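Local structure of putative hydrogenase expression/formation protein hupG (Rhodopseudomonas palustris, 2QSI) at residues Ile29-Phe40 / Val87-Pro98. The protein is of uncharacterised function but, as a thioredoxin-like member of the HupG/HyaE family, probably takes part in the expression or formation of hydrogenase. Sequence-based numbering, arbitrary orientation.
Sequences IAHSGKIVVLFF and VAVCPSLAVVQP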
loop_
_atom_site.group_PDB
_atom_site.type_symbol
_atom_site.label_atom_id
_atom_site.label_comp_id
_atom_site.label_asym_id
_atom_site.label_seq_id
_atom_site.Cartn_x
_atom_site.Cartn_y
_atom_site.Cartn_z
ATOM N N ILE A 29 -4.603 -1.803 -8.260
ATOM C CA ILE A 29 -3.534 -1.100 -7.603
ATOM C C ILE A 29 -2.481 -2.069 -7.181
ATOM O O ILE A 29 -1.295 -1.877 -7.453
ATOM C CB ILE A 29 -4.024 -0.330 -6.349
ATOM C CG1 ILE A 29 -5.014 0.727 -6.759
ATOM C CG2 ILE A 29 -2.831 0.328 -5.620
ATOM C CD1 ILE A 29 -5.550 1.569 -5.620
ATOM N N ALA A 30 -2.914 -3.119 -6.510
ATOM C CA ALA A 30 -1.963 -3.966 -5.799
ATOM C C ALA A 30 -0.978 -4.620 -6.784
ATOM O O ALA A 30 0.226 -4.729 -6.481
ATOM C CB ALA A 30 -2.704 -4.987 -4.951
ATOM N N HIS A 31 -1.458 -4.976 -7.983
ATOM C CA HIS A 31 -0.606 -5.649 -9.000
ATOM C C HIS A 31 -0.177 -4.818 -10.250
ATOM O O HIS A 31 0.244 -5.379 -11.281
ATOM C CB HIS A 31 -1.289 -6.933 -9.411
ATOM C CG HIS A 31 -1.672 -7.792 -8.246
ATOM N ND1 HIS A 31 -0.744 -8.438 -7.460
ATOM C CD2 HIS A 31 -2.883 -8.100 -7.727
ATOM C CE1 HIS A 31 -1.369 -9.116 -6.512
ATOM N NE2 HIS A 31 -2.671 -8.941 -6.664
ATOM N N SER A 32 -0.231 -3.492 -10.133
ATOM C CA SER A 32 0.249 -2.587 -11.186
ATOM C C SER A 32 1.774 -2.575 -11.349
ATOM O O SER A 32 2.287 -2.356 -12.459
ATOM C CB SER A 32 -0.199 -1.154 -10.868
ATOM O OG SER A 32 0.272 -0.772 -9.583
ATOM N N GLY A 33 2.489 -2.754 -10.236
ATOM C CA GLY A 33 3.935 -2.590 -10.211
ATOM C C GLY A 33 4.400 -1.167 -10.500
ATOM O O GLY A 33 5.572 -0.930 -10.824
ATOM N N LYS A 34 3.481 -0.221 -10.367
ATOM C CA LYS A 34 3.739 1.162 -10.691
ATOM C C LYS A 34 2.970 1.966 -9.687
ATOM O O LYS A 34 2.079 1.431 -9.031
ATOM C CB LYS A 34 3.250 1.474 -12.086
ATOM C CG LYS A 34 4.088 0.792 -13.220
ATOM C CD LYS A 34 3.865 1.418 -14.568
ATOM C CE LYS A 34 4.596 0.648 -15.694
ATOM N NZ LYS A 34 4.138 1.174 -17.014
ATOM N N ILE A 35 3.282 3.241 -9.597
ATOM C CA ILE A 35 2.466 4.183 -8.809
ATOM C C ILE A 35 1.204 4.438 -9.639
ATOM O O ILE A 35 1.273 4.635 -10.863
ATOM C CB ILE A 35 3.238 5.506 -8.543
ATOM C CG1 ILE A 35 4.457 5.313 -7.591
ATOM C CG2 ILE A 35 2.335 6.600 -8.003
ATOM C CD1 ILE A 35 4.173 4.471 -6.438
ATOM N N VAL A 36 0.064 4.387 -8.966
ATOM C CA VAL A 36 -1.215 4.562 -9.585
ATOM C C VAL A 36 -1.751 5.980 -9.454
ATOM O O VAL A 36 -1.740 6.578 -8.390
ATOM C CB VAL A 36 -2.214 3.534 -8.998
ATOM C CG1 VAL A 36 -3.628 3.764 -9.594
ATOM C CG2 VAL A 36 -1.663 2.079 -9.289
ATOM N N VAL A 37 -2.241 6.507 -10.567
ATOM C CA VAL A 37 -2.923 7.783 -10.571
ATOM C C VAL A 37 -4.426 7.503 -10.771
ATOM O O VAL A 37 -4.862 7.048 -11.858
ATOM C CB VAL A 37 -2.388 8.696 -11.660
ATOM C CG1 VAL A 37 -3.064 10.088 -11.581
ATOM C CG2 VAL A 37 -0.858 8.847 -11.528
ATOM N N LEU A 38 -5.208 7.751 -9.728
ATOM C CA LEU A 38 -6.645 7.576 -9.804
ATOM C C LEU A 38 -7.256 8.912 -10.109
ATOM O O LEU A 38 -6.994 9.887 -9.397
ATOM C CB LEU A 38 -7.238 7.081 -8.489
ATOM C CG LEU A 38 -6.815 5.707 -7.994
ATOM C CD1 LEU A 38 -7.476 5.452 -6.614
ATOM C CD2 LEU A 38 -7.086 4.652 -9.045
ATOM N N PHE A 39 -8.056 8.922 -11.171
ATOM C CA PHE A 39 -8.756 10.092 -11.689
ATOM C C PHE A 39 -10.201 10.081 -11.222
ATOM O O PHE A 39 -10.989 9.220 -11.625
ATOM C CB PHE A 39 -8.686 10.089 -13.224
ATOM C CG PHE A 39 -9.512 11.142 -13.884
ATOM C CD1 PHE A 39 -9.613 12.413 -13.372
ATOM C CD2 PHE A 39 -10.131 10.858 -15.106
ATOM C CE1 PHE A 39 -10.382 13.393 -14.058
ATOM C CE2 PHE A 39 -10.862 11.786 -15.754
ATOM C CZ PHE A 39 -10.994 13.064 -15.225
ATOM N N PHE A 40 -10.518 11.070 -10.374
ATOM C CA PHE A 40 -11.902 11.385 -9.966
ATOM C C PHE A 40 -12.421 12.526 -10.825
ATOM O O PHE A 40 -11.926 13.678 -10.766
ATOM C CB PHE A 40 -11.931 11.772 -8.495
ATOM C CG PHE A 40 -11.544 10.640 -7.568
ATOM C CD1 PHE A 40 -12.531 9.852 -6.956
ATOM C CD2 PHE A 40 -10.202 10.321 -7.321
ATOM C CE1 PHE A 40 -12.181 8.824 -6.072
ATOM C CE2 PHE A 40 -9.855 9.251 -6.503
ATOM C CZ PHE A 40 -10.846 8.492 -5.893
ATOM N N VAL A 87 -9.485 12.031 -0.779
ATOM C CA VAL A 87 -9.825 13.018 -1.814
ATOM C C VAL A 87 -11.020 13.811 -1.304
ATOM O O VAL A 87 -12.029 13.229 -0.929
ATOM C CB VAL A 87 -10.182 12.328 -3.150
ATOM C CG1 VAL A 87 -10.470 13.377 -4.245
ATOM C CG2 VAL A 87 -9.021 11.406 -3.605
ATOM N N ALA A 88 -10.881 15.128 -1.297
ATOM C CA ALA A 88 -11.873 16.056 -0.739
ATOM C C ALA A 88 -12.909 16.469 -1.760
ATOM O O ALA A 88 -14.116 16.535 -1.442
ATOM C CB ALA A 88 -11.161 17.297 -0.169
ATOM N N VAL A 89 -12.458 16.740 -2.987
ATOM C CA VAL A 89 -13.317 17.311 -4.029
ATOM C C VAL A 89 -13.035 16.703 -5.413
ATOM O O VAL A 89 -12.015 16.037 -5.609
ATOM C CB VAL A 89 -13.120 18.853 -4.091
ATOM C CG1 VAL A 89 -13.432 19.486 -2.744
ATOM C CG2 VAL A 89 -11.701 19.222 -4.556
ATOM N N CYS A 90 -13.942 16.917 -6.363
ATOM C CA CYS A 90 -13.724 16.531 -7.745
ATOM C C CYS A 90 -13.687 17.775 -8.615
ATOM O O CYS A 90 -14.190 18.827 -8.225
ATOM C CB CYS A 90 -14.819 15.594 -8.271
ATOM S SG CYS A 90 -14.931 14.162 -7.249
ATOM N N PRO A 91 -13.001 17.696 -9.748
ATOM C CA PRO A 91 -12.112 16.602 -10.159
ATOM C C PRO A 91 -10.810 16.645 -9.347
ATOM O O PRO A 91 -10.424 17.709 -8.837
ATOM C CB PRO A 91 -11.852 16.883 -11.643
ATOM C CG PRO A 91 -12.108 18.354 -11.804
ATOM C CD PRO A 91 -13.030 18.804 -10.716
ATOM N N SER A 92 -10.182 15.487 -9.187
ATOM C CA SER A 92 -8.902 15.340 -8.527
ATOM C C SER A 92 -8.125 14.174 -9.161
ATOM O O SER A 92 -8.720 13.263 -9.718
ATOM C CB SER A 92 -9.081 15.004 -7.013
ATOM O OG SER A 92 -9.467 16.142 -6.251
ATOM N N LEU A 93 -6.805 14.221 -9.018
ATOM C CA LEU A 93 -5.955 13.034 -9.126
ATOM C C LEU A 93 -5.479 12.582 -7.728
ATOM O O LEU A 93 -4.902 13.384 -6.969
ATOM C CB LEU A 93 -4.744 13.337 -9.984
ATOM C CG LEU A 93 -5.026 13.877 -11.372
ATOM C CD1 LEU A 93 -3.719 14.073 -12.124
ATOM C CD2 LEU A 93 -5.905 12.852 -12.114
ATOM N N ALA A 94 -5.671 11.315 -7.395
ATOM C CA ALA A 94 -5.076 10.738 -6.188
ATOM C C ALA A 94 -3.933 9.838 -6.631
ATOM O O ALA A 94 -4.164 8.917 -7.413
ATOM C CB ALA A 94 -6.109 9.933 -5.408
ATOM N N VAL A 95 -2.707 10.133 -6.139
ATOM C CA VAL A 95 -1.500 9.376 -6.476
ATOM C C VAL A 95 -1.258 8.371 -5.349
ATOM O O VAL A 95 -1.046 8.763 -4.180
ATOM C CB VAL A 95 -0.311 10.293 -6.686
ATOM C CG1 VAL A 95 0.909 9.488 -7.152
ATOM C CG2 VAL A 95 -0.669 11.395 -7.700
ATOM N N VAL A 96 -1.284 7.092 -5.694
ATOM C CA VAL A 96 -1.331 6.019 -4.693
ATOM C C VAL A 96 -0.187 5.023 -4.909
ATOM O O VAL A 96 -0.045 4.487 -6.005
ATOM C CB VAL A 96 -2.642 5.234 -4.784
ATOM C CG1 VAL A 96 -2.633 4.094 -3.778
ATOM C CG2 VAL A 96 -3.880 6.132 -4.550
ATOM N N GLN A 97 0.567 4.728 -3.861
ATOM C CA GLN A 97 1.604 3.734 -3.935
ATOM C C GLN A 97 1.028 2.391 -3.474
ATOM O O GLN A 97 0.508 2.290 -2.361
ATOM C CB GLN A 97 2.749 4.154 -3.030
ATOM C CG GLN A 97 3.931 3.308 -3.125
ATOM C CD GLN A 97 5.041 3.845 -2.292
ATOM O OE1 GLN A 97 4.989 3.789 -1.077
ATOM N NE2 GLN A 97 6.070 4.343 -2.939
ATOM N N PRO A 98 1.101 1.363 -4.348
ATOM C CA PRO A 98 0.630 0.048 -3.964
ATOM C C PRO A 98 1.386 -0.523 -2.781
ATOM O O PRO A 98 2.591 -0.222 -2.582
ATOM C CB PRO A 98 0.883 -0.799 -5.190
ATOM C CG PRO A 98 1.052 0.104 -6.315
ATOM C CD PRO A 98 1.578 1.391 -5.744
#
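Val36, Leu38 and Phe40 pair through their backbones with Val96, Ala94 and Ser92, giving six hydrogen bonds in three antiparallel hydrogen-bonded pairs. Leu38 N to Ala94 O, at 2.8 Å, is the straightest, with 170° at the hydrogen. In the non-hydrogen-bonded pairs between them, Val37 faces Val95 and Phe39 faces Leu93, and carbonyl oxygens also receive CA-H groups, as from Leu93 CA to Leu38 O (3.3 Å).

Side chains pack on both faces of the two strands. On one, the Phe40 ring receives Ala94 CB at its edge, 4.0 Å from CE2, while Val87 CG2 approaches the same ring atom obliquely at 3.7 Å. With CG anti to its own carbonyl carbon (chi1 -65°), Phe40 carries the CE2 corner of its ring to both residues; Leu38 CD1 lies next to Val96 CG2. Helix 78-85 covers this face through Met82 and Phe85. On the other, Leu93 CD2 reaches Phe39 CD1 (3.9 Å), beneath helix 50-62, and Ile35 CG2 presses tightly against Val95 CG1.

The arrangement is that of a thioredoxin-like fold: strand 35-40 is central, bonded on its other side to the parallel strand 68-73, while strand 92-97 pairs antiparallel with a strand of the second subunit, continuing the sheet across the dimer. The peptide before Pro91 is cis, and its position just ahead of this strand is consistent with the cis-proline of thioredoxins. Next to it, Cys90 carries a covalently linked dithiothreitol, and its SG lies 4.0 Å from Phe40 CB. Ser92 OG donates to Val89 O (2.6 Å), tying the loop back to the strand.

At the far end the Pro98 ring settles into the helix-to-strand turn, where its CG meets both Ile29 O and Lys34 O, the latter at 3.2 Å.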